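PDB 1S3J: HTH-type transcriptional repressor MdtR from Bacillus subtilis, which is a homodimeric repressor that binds directly to the promoter region of the multidrug resistance operon mdtRP and shuts down its expression. Local coordinates for residues A[95-99]-A[100-104]; A[73-77]-A[78-82]. All coordinates share one frame; numbering follows the deposited sequence.

Contact 2 comes first along the chain, where helix 65-77 ends and runs into strand 81-85; contact 1 follows, where strand 93-97 gives way to helix 99-120. The two strands are antiparallel neighbours in the three-stranded sheet and form the hairpin, or wing, of the MarR-type winged helix-turn-helix fold, so the two contacts mark where the hairpin enters and leaves the helical body. Their centres are about 9 Å apart, joined by the hydrogen bond of T98 OG1 to N79 O and by backbone bonds between the strands. The predicted helix-turn-helix motif, 54-77, closes at contact 2, so the end of its second helix is tied to the base of the wing.

Contact 1. Residues A[95-99]-A[100-104]; sequences LSLTD and EGDIK
T98 and G101 meet through the side chain of one and the backbone of the other, at the point where strand 93-97 turns into a helix. T98 is the N-cap: its OG1 accepts from G101 N at 3.1 Å, with an N-H...O angle of 141°, satisfying an amide that has no earlier helical turn to bond to. The hydroxyl is put there by a chi1 of 59°, which sets OG1 between the backbone N and the carbonyl carbon, while CG2 lies anti to that carbon. The same OG1 is hydrogen-bonded to N79 O, so a short threonine serves both the helix start and the turn that follows helix 65-77.

Backbone bonds then begin the helix. D102 N reaches T98 O at 3.0 Å and I103 N reaches D99 O at 3.1 Å, both nearly straight; the bond from G101 N to T98 O is weak. Acidic D99, E100 and D102 suit this first turn, where their negative charge probably interacts favourably with the positive end of the helix dipole.

Side-chain packing is slight and sets aliphatic carbon against oxygen: L97 CD1 touches D102 OD1 at 4.0 Å, the two side chains crossing at about a right angle, and I103 CG1 lies 3.3 Å from D99 O.

Around the junction, L97 packs on L43, L46 and K47 of helix 37-49, and the K47 ammonium forms a salt bridge with D102 OD1. Backbone bonds tie T98 to L80, just ahead of strand 81-85, and S96 to A82 within it, joining the helix start to the neighbouring strand.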
ATOM      1  N   LEU A  95      18.582  17.717   7.815  1.00 36.06           N
ATOM      2  CA  LEU A  95      19.021  16.329   7.766  1.00 36.01           C
ATOM      3  C   LEU A  95      19.851  16.032   6.521  1.00 35.41           C
ATOM      4  O   LEU A  95      19.659  16.638   5.480  1.00 35.51           O
ATOM      5  CB  LEU A  95      17.819  15.381   7.814  1.00 35.94           C
ATOM      6  CG  LEU A  95      16.919  15.556   9.034  1.00 36.72           C
ATOM      7  CD1 LEU A  95      15.704  14.646   8.963  1.00 36.12           C
ATOM      8  CD2 LEU A  95      17.721  15.314  10.306  1.00 37.31           C
ATOM      9  N   SER A  96      20.753  15.066   6.636  1.00 35.24           N
ATOM     10  CA  SER A  96      21.470  14.542   5.485  1.00 35.74           C
ATOM     11  C   SER A  96      21.896  13.098   5.718  1.00 35.80           C
ATOM     12  O   SER A  96      21.891  12.602   6.858  1.00 35.53           O
ATOM     13  CB  SER A  96      22.673  15.439   5.161  1.00 36.09           C
ATOM     14  OG  SER A  96      23.492  15.600   6.308  1.00 37.90           O
ATOM     15  N   LEU A  97      22.249  12.394   4.649  1.00 36.38           N
ATOM     16  CA  LEU A  97      22.750  11.012   4.801  1.00 36.94           C
ATOM     17  C   LEU A  97      24.172  10.989   5.290  1.00 37.83           C
ATOM     18  O   LEU A  97      24.974  11.800   4.875  1.00 37.88           O
ATOM     19  CB  LEU A  97      22.712  10.268   3.473  1.00 36.75           C
ATOM     20  CG  LEU A  97      21.358  10.141   2.795  1.00 36.23           C
ATOM     21  CD1 LEU A  97      21.571   9.586   1.417  1.00 36.71           C
ATOM     22  CD2 LEU A  97      20.445   9.238   3.615  1.00 35.63           C
ATOM     23  N   THR A  98      24.492  10.036   6.162  1.00 39.51           N
ATOM     24  CA  THR A  98      25.877   9.654   6.416  1.00 39.83           C
ATOM     25  C   THR A  98      26.304   8.677   5.313  1.00 40.91           C
ATOM     26  O   THR A  98      25.473   8.269   4.476  1.00 40.37           O
ATOM     27  CB  THR A  98      26.011   8.973   7.777  1.00 40.18           C
ATOM     28  OG1 THR A  98      25.177   7.807   7.824  1.00 39.68           O
ATOM     29  CG2 THR A  98      25.490   9.859   8.922  1.00 40.09           C
ATOM     30  N   ASP A  99      27.591   8.312   5.314  1.00 41.83           N
ATOM     31  CA  ASP A  99      28.130   7.287   4.418  1.00 42.94           C
ATOM     32  C   ASP A  99      27.361   5.995   4.659  1.00 43.19           C
ATOM     33  O   ASP A  99      26.980   5.316   3.714  1.00 42.64           O
ATOM     34  CB  ASP A  99      29.633   6.992   4.672  1.00 43.24           C
ATOM     35  CG  ASP A  99      30.598   8.041   4.059  1.00 44.85           C
ATOM     36  OD1 ASP A  99      30.154   8.964   3.339  1.00 47.37           O
ATOM     37  OD2 ASP A  99      31.846   7.998   4.253  1.00 44.84           O
ATOM     38  N   GLU A 100      27.151   5.665   5.932  1.00 43.95           N
ATOM     39  CA  GLU A 100      26.548   4.390   6.319  1.00 44.93           C
ATOM     40  C   GLU A 100      25.079   4.338   5.932  1.00 45.11           C
ATOM     41  O   GLU A 100      24.549   3.265   5.652  1.00 45.26           O
ATOM     42  CB  GLU A 100      26.695   4.132   7.824  1.00 45.24           C
ATOM     43  CG  GLU A 100      28.099   3.746   8.257  1.00 47.24           C
ATOM     44  CD  GLU A 100      28.895   4.913   8.845  1.00 50.60           C
ATOM     45  OE1 GLU A 100      29.792   4.635   9.682  1.00 52.55           O
ATOM     46  OE2 GLU A 100      28.637   6.100   8.484  1.00 50.48           O
ATOM     47  N   GLY A 101      24.438   5.504   5.914  1.00 45.37           N
ATOM     48  CA  GLY A 101      23.040   5.627   5.552  1.00 45.61           C
ATOM     49  C   GLY A 101      22.824   5.503   4.061  1.00 45.69           C
ATOM     50  O   GLY A 101      21.837   4.922   3.638  1.00 45.23           O
ATOM     51  N   ASP A 102      23.741   6.068   3.276  1.00 45.93           N
ATOM     52  CA  ASP A 102      23.750   5.908   1.823  1.00 46.27           C
ATOM     53  C   ASP A 102      23.848   4.424   1.476  1.00 45.82           C
ATOM     54  O   ASP A 102      23.095   3.914   0.653  1.00 45.90           O
ATOM     55  CB  ASP A 102      24.941   6.664   1.221  1.00 46.81           C
ATOM     56  CG  ASP A 102      24.912   6.697  -0.282  1.00 48.02           C
ATOM     57  OD1 ASP A 102      24.101   7.466  -0.850  1.00 50.31           O
ATOM     58  OD2 ASP A 102      25.668   5.989  -0.978  1.00 50.14           O
ATOM     59  N   ILE A 103      24.761   3.733   2.137  1.00 45.21           N
ATOM     60  CA  ILE A 103      24.953   2.306   1.928  1.00 45.03           C
ATOM     61  C   ILE A 103      23.698   1.520   2.334  1.00 44.73           C
ATOM     62  O   ILE A 103      23.332   0.563   1.679  1.00 44.39           O
ATOM     63  CB  ILE A 103      26.183   1.823   2.722  1.00 45.05           C
ATOM     64  CG1 ILE A 103      27.466   2.414   2.126  1.00 45.82           C
ATOM     65  CG2 ILE A 103      26.267   0.304   2.745  1.00 44.86           C
ATOM     66  CD1 ILE A 103      28.637   2.437   3.108  1.00 47.09           C
ATOM     67  N   LYS A 104      23.038   1.944   3.407  1.00 44.34           N
ATOM     68  CA  LYS A 104      21.863   1.237   3.903  1.00 43.99           C
ATOM     69  C   LYS A 104      20.672   1.464   2.979  1.00 43.46           C
ATOM     70  O   LYS A 104      19.903   0.528   2.732  1.00 42.37           O
ATOM     71  CB  LYS A 104      21.510   1.663   5.333  1.00 43.99           C
ATOM     72  CG  LYS A 104      20.645   0.660   6.093  1.00 45.39           C
ATOM     73  CD  LYS A 104      21.300  -0.711   6.138  1.00 46.34           C
ATOM     74  CE  LYS A 104      20.669  -1.596   7.147  1.00 47.29           C
ATOM     75  NZ  LYS A 104      21.536  -2.757   7.446  1.00 48.90           N
TER

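Contact 2. Residues A[73-77]-A[78-82]; sequences DRLEQ and KNLIA
L75 O accepts the straight bond that closes the end of helix 65-77: L80 N approaches it at 3.0 Å, with an N-H...O angle of 168°, from above the carbonyl plane. N79 N bonds to E76 O at 2.8 Å, from well above the plane of the E76 carbonyl. Together they make a Schellman motif, in which N79 takes a positive phi of 66°, a conformation asparagine tolerates better than most residues. K78 N still bonds in helical fashion to R74 O at 3.2 Å, and only weakly to L75 O.

The K78 side chain folds back over this helix end. Its chain bends at chi3, placing CE 3.5 Å from R74 O, and its NZ finds Q39 OE1 on helix 37-49. The Q77 side chain crosses it at a slant, NE2 coming 3.5 Å from K78 CG.

Further in, branched aliphatic side chains close the turn. L75 CD2 meets L80 CD1 at 3.7 Å, while L75 CB rests against I81 CG1 at the same distance; in both pairs the side chains cross at about a right angle. L75 also packs on V42 and I81 on L43, both of helix 37-49.

The chemistry thus divides by depth: backbone amides are satisfied by the cap, flexible polar chains lie outside, and buried leucine and isoleucine hold the predicted recognition helix against the start of the wing.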
ATOM      1  N   ASP A  73      15.612  10.641  15.100  1.00 35.84           N
ATOM      2  CA  ASP A  73      16.279  10.071  16.288  1.00 35.94           C
ATOM      3  C   ASP A  73      16.690   8.640  16.001  1.00 36.14           C
ATOM      4  O   ASP A  73      17.812   8.246  16.277  1.00 35.99           O
ATOM      5  CB  ASP A  73      15.332  10.036  17.505  1.00 36.96           C
ATOM      6  CG  ASP A  73      15.160  11.389  18.180  1.00 37.96           C
ATOM      7  OD1 ASP A  73      16.056  12.234  18.066  1.00 41.22           O
ATOM      8  OD2 ASP A  73      14.165  11.691  18.874  1.00 40.40           O
ATOM      9  N   ARG A  74      15.757   7.857  15.457  1.00 36.44           N
ATOM     10  CA  ARG A  74      15.982   6.437  15.209  1.00 36.91           C
ATOM     11  C   ARG A  74      17.116   6.270  14.206  1.00 36.82           C
ATOM     12  O   ARG A  74      18.055   5.543  14.439  1.00 35.82           O
ATOM     13  CB  ARG A  74      14.704   5.756  14.692  1.00 37.27           C
ATOM     14  CG  ARG A  74      13.545   5.720  15.682  1.00 37.98           C
ATOM     15  CD  ARG A  74      12.354   4.828  15.244  1.00 39.33           C
ATOM     16  NE  ARG A  74      11.195   4.973  16.133  1.00 38.01           N
ATOM     17  CZ  ARG A  74      11.009   4.287  17.261  1.00 37.32           C
ATOM     18  NH1 ARG A  74      11.895   3.393  17.680  1.00 37.71           N
ATOM     19  NH2 ARG A  74       9.923   4.503  17.984  1.00 35.75           N
ATOM     20  N   LEU A  75      17.032   6.998  13.111  1.00 37.89           N
ATOM     21  CA  LEU A  75      18.066   6.983  12.098  1.00 39.12           C
ATOM     22  C   LEU A  75      19.438   7.461  12.636  1.00 40.13           C
ATOM     23  O   LEU A  75      20.438   6.816  12.364  1.00 39.43           O
ATOM     24  CB  LEU A  75      17.617   7.815  10.878  1.00 39.07           C
ATOM     25  CG  LEU A  75      16.484   7.169  10.060  1.00 38.28           C
ATOM     26  CD1 LEU A  75      15.886   8.175   9.124  1.00 38.16           C
ATOM     27  CD2 LEU A  75      16.969   5.924   9.303  1.00 37.25           C
ATOM     28  N   GLU A  76      19.474   8.551  13.413  1.00 41.54           N
ATOM     29  CA  GLU A  76      20.748   9.070  13.950  1.00 42.93           C
ATOM     30  C   GLU A  76      21.386   8.081  14.928  1.00 43.37           C
ATOM     31  O   GLU A  76      22.600   7.887  14.922  1.00 42.93           O
ATOM     32  CB  GLU A  76      20.589  10.438  14.613  1.00 43.22           C
ATOM     33  CG  GLU A  76      21.933  11.047  15.036  1.00 45.47           C
ATOM     34  CD  GLU A  76      21.893  12.555  15.275  1.00 48.00           C
ATOM     35  OE1 GLU A  76      20.983  13.016  15.990  1.00 48.04           O
ATOM     36  OE2 GLU A  76      22.786  13.279  14.759  1.00 51.42           O
ATOM     37  N   GLN A  77      20.552   7.431  15.733  1.00 44.23           N
ATOM     38  CA  GLN A  77      21.002   6.405  16.670  1.00 45.33           C
ATOM     39  C   GLN A  77      21.672   5.224  15.953  1.00 45.12           C
ATOM     40  O   GLN A  77      22.563   4.580  16.497  1.00 45.00           O
ATOM     41  CB  GLN A  77      19.814   5.911  17.502  1.00 45.82           C
ATOM     42  CG  GLN A  77      20.160   4.895  18.591  1.00 47.81           C
ATOM     43  CD  GLN A  77      20.016   3.441  18.160  1.00 50.46           C
ATOM     44  OE1 GLN A  77      20.774   2.573  18.613  1.00 53.57           O
ATOM     45  NE2 GLN A  77      19.052   3.169  17.304  1.00 52.69           N
ATOM     46  N   LYS A  78      21.222   4.952  14.731  1.00 44.97           N
ATOM     47  CA  LYS A  78      21.805   3.917  13.885  1.00 44.85           C
ATOM     48  C   LYS A  78      22.877   4.497  12.973  1.00 43.67           C
ATOM     49  O   LYS A  78      23.478   3.762  12.194  1.00 43.33           O
ATOM     50  CB  LYS A  78      20.704   3.220  13.070  1.00 45.31           C
ATOM     51  CG  LYS A  78      19.675   2.545  13.959  1.00 46.63           C
ATOM     52  CD  LYS A  78      18.679   1.687  13.183  1.00 49.66           C
ATOM     53  CE  LYS A  78      17.403   2.469  12.853  1.00 50.12           C
ATOM     54  NZ  LYS A  78      16.351   1.610  12.249  1.00 50.50           N
ATOM     55  N   ASN A  79      23.091   5.815  13.087  1.00 42.60           N
ATOM     56  CA  ASN A  79      24.171   6.557  12.417  1.00 41.82           C
ATOM     57  C   ASN A  79      24.002   6.568  10.897  1.00 40.71           C
ATOM     58  O   ASN A  79      24.969   6.462  10.139  1.00 40.57           O
ATOM     59  CB  ASN A  79      25.554   6.010  12.833  1.00 42.14           C
ATOM     60  CG  ASN A  79      26.720   6.730  12.131  1.00 43.23           C
ATOM     61  OD1 ASN A  79      26.785   7.977  12.071  1.00 41.89           O
ATOM     62  ND2 ASN A  79      27.650   5.933  11.591  1.00 42.88           N
ATOM     63  N   LEU A  80      22.760   6.726  10.464  1.00 38.96           N
ATOM     64  CA  LEU A  80      22.411   6.676   9.055  1.00 38.04           C
ATOM     65  C   LEU A  80      22.145   8.063   8.521  1.00 37.32           C
ATOM     66  O   LEU A  80      22.148   8.279   7.313  1.00 36.85           O
ATOM     67  CB  LEU A  80      21.165   5.823   8.873  1.00 38.17           C
ATOM     68  CG  LEU A  80      21.233   4.412   9.445  1.00 37.72           C
ATOM     69  CD1 LEU A  80      19.914   3.665   9.149  1.00 37.42           C
ATOM     70  CD2 LEU A  80      22.440   3.642   8.902  1.00 37.62           C
ATOM     71  N   ILE A  81      21.859   8.987   9.428  1.00 36.54           N
ATOM     72  CA  ILE A  81      21.737  10.388   9.100  1.00 36.35           C
ATOM     73  C   ILE A  81      22.490  11.233  10.124  1.00 36.22           C
ATOM     74  O   ILE A  81      22.810  10.760  11.216  1.00 35.89           O
ATOM     75  CB  ILE A  81      20.263  10.826   9.093  1.00 36.20           C
ATOM     76  CG1 ILE A  81      19.697  10.794  10.507  1.00 35.90           C
ATOM     77  CG2 ILE A  81      19.447   9.967   8.120  1.00 36.39           C
ATOM     78  CD1 ILE A  81      18.421  11.515  10.625  1.00 37.68           C
ATOM     79  N   ALA A  82      22.720  12.490   9.764  1.00 36.16           N
ATOM     80  CA  ALA A  82      23.252  13.489  10.683  1.00 36.62           C
ATOM     81  C   ALA A  82      22.334  14.696  10.672  1.00 36.40           C
ATOM     82  O   ALA A  82      21.719  15.007   9.646  1.00 36.64           O
ATOM     83  CB  ALA A  82      24.675  13.886  10.281  1.00 36.38           C
TER